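Local coordinates for FEZ-1 protein (Fluoribacter gormanii, PDB 5WCK) that probably hydrolyses the amide bond of beta-lactam antibiotics with two zinc ions, as a monomeric subclass B3 metallo-beta-lactamase, at residues A72-K84 with Y111-D125. The protein carries 2 engineered substitutions. Numbering follows the deposited sequence.
With ZN (zinc ion), chain C; ZN (zinc ion), chain D.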
loop_
_atom_site.group_PDB
_atom_site.type_symbol
_atom_site.label_atom_id
_atom_site.label_comp_id
_atom_site.label_asym_id
_atom_site.label_seq_id
_atom_site.Cartn_x
_atom_site.Cartn_y
_atom_site.Cartn_z
ATOM N N ALA A 72 0.972 7.882 -2.622
ATOM C CA ALA A 72 0.090 9.032 -2.882
ATOM C C ALA A 72 -0.389 9.045 -4.339
ATOM O O ALA A 72 0.030 9.878 -5.127
ATOM C CB ALA A 72 0.799 10.321 -2.518
ATOM N N HIS A 73 -1.277 8.109 -4.676
ATOM C CA HIS A 73 -2.093 8.139 -5.876
ATOM C C HIS A 73 -3.564 7.993 -5.468
ATOM O O HIS A 73 -3.888 7.394 -4.439
ATOM C CB HIS A 73 -1.693 7.047 -6.868
ATOM C CG HIS A 73 -0.480 7.352 -7.674
ATOM N ND1 HIS A 73 0.304 6.346 -8.266
ATOM C CD2 HIS A 73 0.086 8.531 -8.023
ATOM C CE1 HIS A 73 1.283 6.926 -8.943
ATOM N NE2 HIS A 73 1.199 8.249 -8.783
ATOM N N PHE A 74 -4.450 8.539 -6.301
ATOM C CA PHE A 74 -5.881 8.568 -5.978
ATOM C C PHE A 74 -6.448 7.182 -5.646
ATOM O O PHE A 74 -7.361 7.083 -4.809
ATOM C CB PHE A 74 -6.694 9.208 -7.116
ATOM C CG PHE A 74 -6.837 8.333 -8.330
ATOM C CD1 PHE A 74 -5.856 8.299 -9.305
ATOM C CD2 PHE A 74 -7.929 7.492 -8.473
ATOM C CE1 PHE A 74 -5.960 7.455 -10.400
ATOM C CE2 PHE A 74 -8.035 6.651 -9.568
ATOM C CZ PHE A 74 -7.049 6.626 -10.529
ATOM N N ASP A 75 -5.949 6.117 -6.295
ATOM C CA ASP A 75 -6.528 4.788 -6.120
ATOM C C ASP A 75 -6.209 4.219 -4.731
ATOM O O ASP A 75 -6.859 3.262 -4.338
ATOM C CB ASP A 75 -6.138 3.819 -7.241
ATOM C CG ASP A 75 -4.653 3.606 -7.466
ATOM O OD1 ASP A 75 -3.906 4.586 -7.321
ATOM O OD2 ASP A 75 -4.252 2.478 -7.846
ATOM N N HIS A 76 -5.216 4.775 -4.023
ATOM C CA HIS A 76 -4.892 4.336 -2.665
ATOM C C HIS A 76 -5.265 5.357 -1.596
ATOM O O HIS A 76 -5.419 4.962 -0.433
ATOM C CB HIS A 76 -3.406 3.940 -2.575
ATOM C CG HIS A 76 -3.056 2.972 -3.647
ATOM N ND1 HIS A 76 -3.515 1.676 -3.643
ATOM C CD2 HIS A 76 -2.429 3.138 -4.831
ATOM C CE1 HIS A 76 -3.152 1.079 -4.764
ATOM N NE2 HIS A 76 -2.456 1.924 -5.497
ATOM N N ALA A 77 -5.425 6.634 -1.969
ATOM C CA ALA A 77 -5.482 7.732 -0.992
ATOM C C ALA A 77 -6.695 8.659 -1.173
ATOM O O ALA A 77 -6.844 9.575 -0.371
ATOM C CB ALA A 77 -4.216 8.540 -1.052
ATOM N N ALA A 78 -7.519 8.478 -2.207
ATOM C CA ALA A 78 -8.611 9.471 -2.459
ATOM C C ALA A 78 -9.608 9.541 -1.296
ATOM O O ALA A 78 -10.169 10.617 -1.027
ATOM C CB ALA A 78 -9.339 9.138 -3.725
ATOM N N GLY A 79 -9.834 8.419 -0.626
ATOM C CA GLY A 79 -10.836 8.315 0.459
ATOM C C GLY A 79 -10.377 8.882 1.795
ATOM O O GLY A 79 -11.135 8.821 2.767
ATOM N N SER A 80 -9.154 9.414 1.889
ATOM C CA SER A 80 -8.546 9.710 3.195
ATOM C C SER A 80 -9.311 10.817 3.931
ATOM O O SER A 80 -9.545 10.692 5.131
ATOM C CB SER A 80 -7.089 10.008 3.093
ATOM O OG SER A 80 -6.377 8.820 2.694
ATOM N N GLU A 81 -9.695 11.883 3.222
ATOM C CA GLU A 81 -10.412 12.991 3.911
ATOM C C GLU A 81 -11.716 12.466 4.533
ATOM O O GLU A 81 -12.025 12.811 5.687
ATOM C CB GLU A 81 -10.644 14.172 2.977
ATOM C CG GLU A 81 -11.358 15.335 3.669
ATOM C CD GLU A 81 -10.700 15.914 4.909
ATOM O OE1 GLU A 81 -9.490 15.698 5.127
ATOM O OE2 GLU A 81 -11.415 16.633 5.670
ATOM N N LEU A 82 -12.484 11.663 3.786
ATOM C CA LEU A 82 -13.722 11.077 4.305
ATOM C C LEU A 82 -13.449 10.254 5.564
ATOM O O LEU A 82 -14.173 10.341 6.549
ATOM C CB LEU A 82 -14.374 10.180 3.253
ATOM C CG LEU A 82 -14.998 10.899 2.063
ATOM C CD1 LEU A 82 -15.273 9.891 0.959
ATOM C CD2 LEU A 82 -16.285 11.606 2.496
ATOM N N ILE A 83 -12.393 9.433 5.536
ATOM C CA ILE A 83 -12.082 8.601 6.701
ATOM C C ILE A 83 -11.748 9.491 7.903
ATOM O O ILE A 83 -12.186 9.207 9.009
ATOM C CB ILE A 83 -10.980 7.577 6.378
ATOM C CG1 ILE A 83 -11.549 6.566 5.377
ATOM C CG2 ILE A 83 -10.475 6.912 7.655
ATOM C CD1 ILE A 83 -10.638 5.449 4.973
ATOM N N LYS A 84 -10.987 10.556 7.681
ATOM C CA LYS A 84 -10.612 11.489 8.752
ATOM C C LYS A 84 -11.889 12.146 9.306
ATOM O O LYS A 84 -12.037 12.269 10.527
ATOM C CB LYS A 84 -9.636 12.557 8.260
ATOM C CG LYS A 84 -8.243 12.059 7.880
ATOM C CD LYS A 84 -7.281 13.182 7.638
ATOM C CE LYS A 84 -6.815 13.862 8.912
ATOM N NZ LYS A 84 -6.133 15.149 8.648
ATOM N N TYR A 111 1.464 13.534 -12.858
ATOM C CA TYR A 111 0.004 13.666 -13.134
ATOM C C TYR A 111 -0.525 15.054 -12.725
ATOM O O TYR A 111 -1.738 15.256 -12.694
ATOM C CB TYR A 111 -0.795 12.579 -12.412
ATOM C CG TYR A 111 -0.473 11.177 -12.869
ATOM C CD1 TYR A 111 -0.896 10.701 -14.098
ATOM C CD2 TYR A 111 0.286 10.340 -12.062
ATOM C CE1 TYR A 111 -0.591 9.408 -14.511
ATOM C CE2 TYR A 111 0.638 9.066 -12.481
ATOM C CZ TYR A 111 0.200 8.597 -13.703
ATOM O OH TYR A 111 0.512 7.334 -14.143
ATOM N N ALA A 112 0.374 16.017 -12.467
ATOM C CA ALA A 112 -0.034 17.399 -12.063
ATOM C C ALA A 112 -1.053 17.986 -13.044
ATOM O O ALA A 112 -1.967 18.721 -12.617
ATOM C CB ALA A 112 1.174 18.285 -11.951
ATOM N N ASN A 113 -0.894 17.685 -14.345
ATOM C CA ASN A 113 -1.773 18.273 -15.378
ATOM C C ASN A 113 -2.848 17.290 -15.852
ATOM O O ASN A 113 -3.437 17.516 -16.902
ATOM C CB ASN A 113 -0.926 18.841 -16.529
ATOM C CG ASN A 113 -0.396 20.220 -16.192
ATOM O OD1 ASN A 113 -1.174 21.071 -15.755
ATOM N ND2 ASN A 113 0.889 20.454 -16.401
ATOM N N ASP A 114 -3.151 16.245 -15.064
ATOM C CA ASP A 114 -4.222 15.292 -15.366
ATOM C C ASP A 114 -5.278 15.351 -14.255
ATOM O O ASP A 114 -5.166 14.663 -13.224
ATOM C CB ASP A 114 -3.677 13.857 -15.479
ATOM C CG ASP A 114 -4.728 12.843 -15.939
ATOM O OD1 ASP A 114 -5.940 13.173 -15.897
ATOM O OD2 ASP A 114 -4.331 11.690 -16.319
ATOM N N SER A 115 -6.323 16.170 -14.459
ATOM C CA SER A 115 -7.305 16.434 -13.415
ATOM C C SER A 115 -8.109 15.177 -13.029
ATOM O O SER A 115 -8.719 15.133 -11.931
ATOM C CB SER A 115 -8.216 17.567 -13.825
ATOM O OG SER A 115 -9.041 17.181 -14.903
ATOM N N SER A 116 -8.089 14.143 -13.874
ATOM C CA SER A 116 -8.759 12.875 -13.614
ATOM C C SER A 116 -8.098 12.120 -12.452
ATOM O O SER A 116 -8.683 11.143 -11.951
ATOM C CB SER A 116 -8.822 12.016 -14.852
ATOM O OG SER A 116 -7.564 11.379 -15.113
ATOM N N THR A 117 -6.893 12.558 -12.051
ATOM C CA THR A 117 -6.131 11.908 -10.985
ATOM C C THR A 117 -6.197 12.685 -9.671
ATOM O O THR A 117 -5.616 12.243 -8.678
ATOM C CB THR A 117 -4.660 11.722 -11.394
ATOM O OG1 THR A 117 -4.007 12.997 -11.494
ATOM C CG2 THR A 117 -4.528 10.946 -12.685
ATOM N N TYR A 118 -6.886 13.834 -9.649
ATOM C CA TYR A 118 -6.921 14.647 -8.460
ATOM C C TYR A 118 -7.870 14.020 -7.434
ATOM O O TYR A 118 -8.721 13.195 -7.758
ATOM C CB TYR A 118 -7.403 16.070 -8.750
ATOM C CG TYR A 118 -6.567 16.901 -9.689
ATOM C CD1 TYR A 118 -5.282 16.551 -10.075
ATOM C CD2 TYR A 118 -7.101 18.063 -10.220
ATOM C CE1 TYR A 118 -4.540 17.343 -10.940
ATOM C CE2 TYR A 118 -6.376 18.866 -11.087
ATOM C CZ TYR A 118 -5.091 18.505 -11.453
ATOM O OH TYR A 118 -4.394 19.302 -12.311
ATOM N N PHE A 119 -7.677 14.393 -6.174
ATOM C CA PHE A 119 -8.515 13.890 -5.085
ATOM C C PHE A 119 -8.594 14.946 -3.981
ATOM O O PHE A 119 -7.893 15.941 -3.998
ATOM C CB PHE A 119 -7.970 12.531 -4.612
ATOM C CG PHE A 119 -6.506 12.508 -4.255
ATOM C CD1 PHE A 119 -5.533 12.323 -5.232
ATOM C CD2 PHE A 119 -6.090 12.627 -2.943
ATOM C CE1 PHE A 119 -4.187 12.285 -4.900
ATOM C CE2 PHE A 119 -4.748 12.596 -2.612
ATOM C CZ PHE A 119 -3.798 12.423 -3.592
ATOM N N THR A 120 -9.475 14.722 -3.014
ATOM C CA THR A 120 -9.728 15.693 -1.937
ATOM C C THR A 120 -8.464 15.951 -1.127
ATOM O O THR A 120 -7.803 15.012 -0.669
ATOM C CB THR A 120 -10.876 15.208 -1.047
ATOM O OG1 THR A 120 -12.004 14.973 -1.891
ATOM C CG2 THR A 120 -11.221 16.200 0.040
ATOM N N GLN A 121 -8.147 17.236 -0.942
ATOM C CA GLN A 121 -7.052 17.670 -0.091
ATOM C C GLN A 121 -7.321 17.275 1.373
ATOM O O GLN A 121 -8.465 17.216 1.841
ATOM C CB GLN A 121 -6.856 19.182 -0.224
ATOM C CG GLN A 121 -6.470 19.613 -1.631
ATOM C CD GLN A 121 -6.206 21.096 -1.739
ATOM O OE1 GLN A 121 -6.100 21.802 -0.743
ATOM N NE2 GLN A 121 -6.054 21.568 -2.964
ATOM N N SER A 122 -6.239 16.934 2.080
ATOM C CA SER A 122 -6.312 16.605 3.486
ATOM C C SER A 122 -5.027 17.109 4.141
ATOM O O SER A 122 -4.081 17.504 3.452
ATOM C CB SER A 122 -6.538 15.132 3.675
ATOM O OG SER A 122 -5.427 14.450 3.163
ATOM N N THR A 123 -5.015 17.131 5.475
ATOM C CA THR A 123 -3.805 17.432 6.192
ATOM C C THR A 123 -3.214 16.129 6.724
ATOM O O THR A 123 -3.931 15.173 7.008
ATOM C CB THR A 123 -4.086 18.441 7.310
ATOM O OG1 THR A 123 -5.072 17.861 8.157
ATOM C CG2 THR A 123 -4.597 19.763 6.788
ATOM N N VAL A 124 -1.896 16.152 6.862
ATOM C CA VAL A 124 -1.137 15.042 7.408
ATOM C C VAL A 124 -0.831 15.354 8.879
ATOM O O VAL A 124 -0.216 16.367 9.210
ATOM C CB VAL A 124 0.122 14.801 6.558
ATOM C CG1 VAL A 124 1.098 13.837 7.221
ATOM C CG2 VAL A 124 -0.261 14.331 5.159
ATOM N N ASP A 125 -1.207 14.419 9.751
ATOM C CA ASP A 125 -1.015 14.579 11.205
ATOM C C ASP A 125 0.413 14.228 11.649
ATOM O O ASP A 125 0.916 14.801 12.623
ATOM C CB ASP A 125 -2.072 13.759 11.932
ATOM C CG ASP A 125 -3.465 14.269 11.626
ATOM O OD1 ASP A 125 -3.717 15.445 11.950
ATOM O OD2 ASP A 125 -4.256 13.526 11.021
HETATM ZN ZN ZN C . -2.359 1.724 -7.634
HETATM ZN ZN ZN D . 0.200 4.299 -8.048
HETATM O O HOH W 1 -3.476 10.430 -8.153
HETATM O O HOH W 2 -1.531 3.412 -8.354
HETATM O O HOH W 3 -8.553 12.525 0.582
HETATM O O HOH W 4 -11.118 12.369 -3.019
HETATM O O HOH W 5 -7.648 16.815 6.747
HETATM O O HOH W 6 -5.874 16.585 11.037
#
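The HxHxDH zinc-binding motif of the metallo-beta-lactamase fold meets the loop of residues 111-125 first through His73, whose ring forms an offset edge-to-face pair with Tyr111, the tyrosine edge turned toward the imidazole face, planes at 84°. His73 ND1 binds one zinc at 2.1 Å, with His71 and His149, so this packing adjoins the metal site; Tyr111 OH is hydrogen-bonded to Asn178 ND2. Asp75 and His76, with His215, hold the second zinc, and a water bridges the two metals. Just beyond, another water links Phe74 N to Thr117 O. The Phe119 ring lies against helix 74-77 and the start of the turn after it: CD1 is 3.8 Å from Phe74 CB, and Phe119 CB packs on Ala78 CB. Two waters join Ala78 O to the backbone of Thr120. Farther along, Glu81 CB rests on Thr120 CG2 at 3.6 Å, and a bend at chi2 (57°) brings OE1 beside Ser122 CB. Lys84 closes this end: NZ donates to Thr123 O at 2.7 Å from above the carbonyl plane and forms a salt bridge with Asp125 OD2 (3.4 Å), an oxygen also hydrogen-bonded to Tyr91 N. The loop thus runs along helices 74-77 and 80-87 before entering edge strand 126-128, with strand 90-94 and helix 95-103 packing against Ala77 and Ser122.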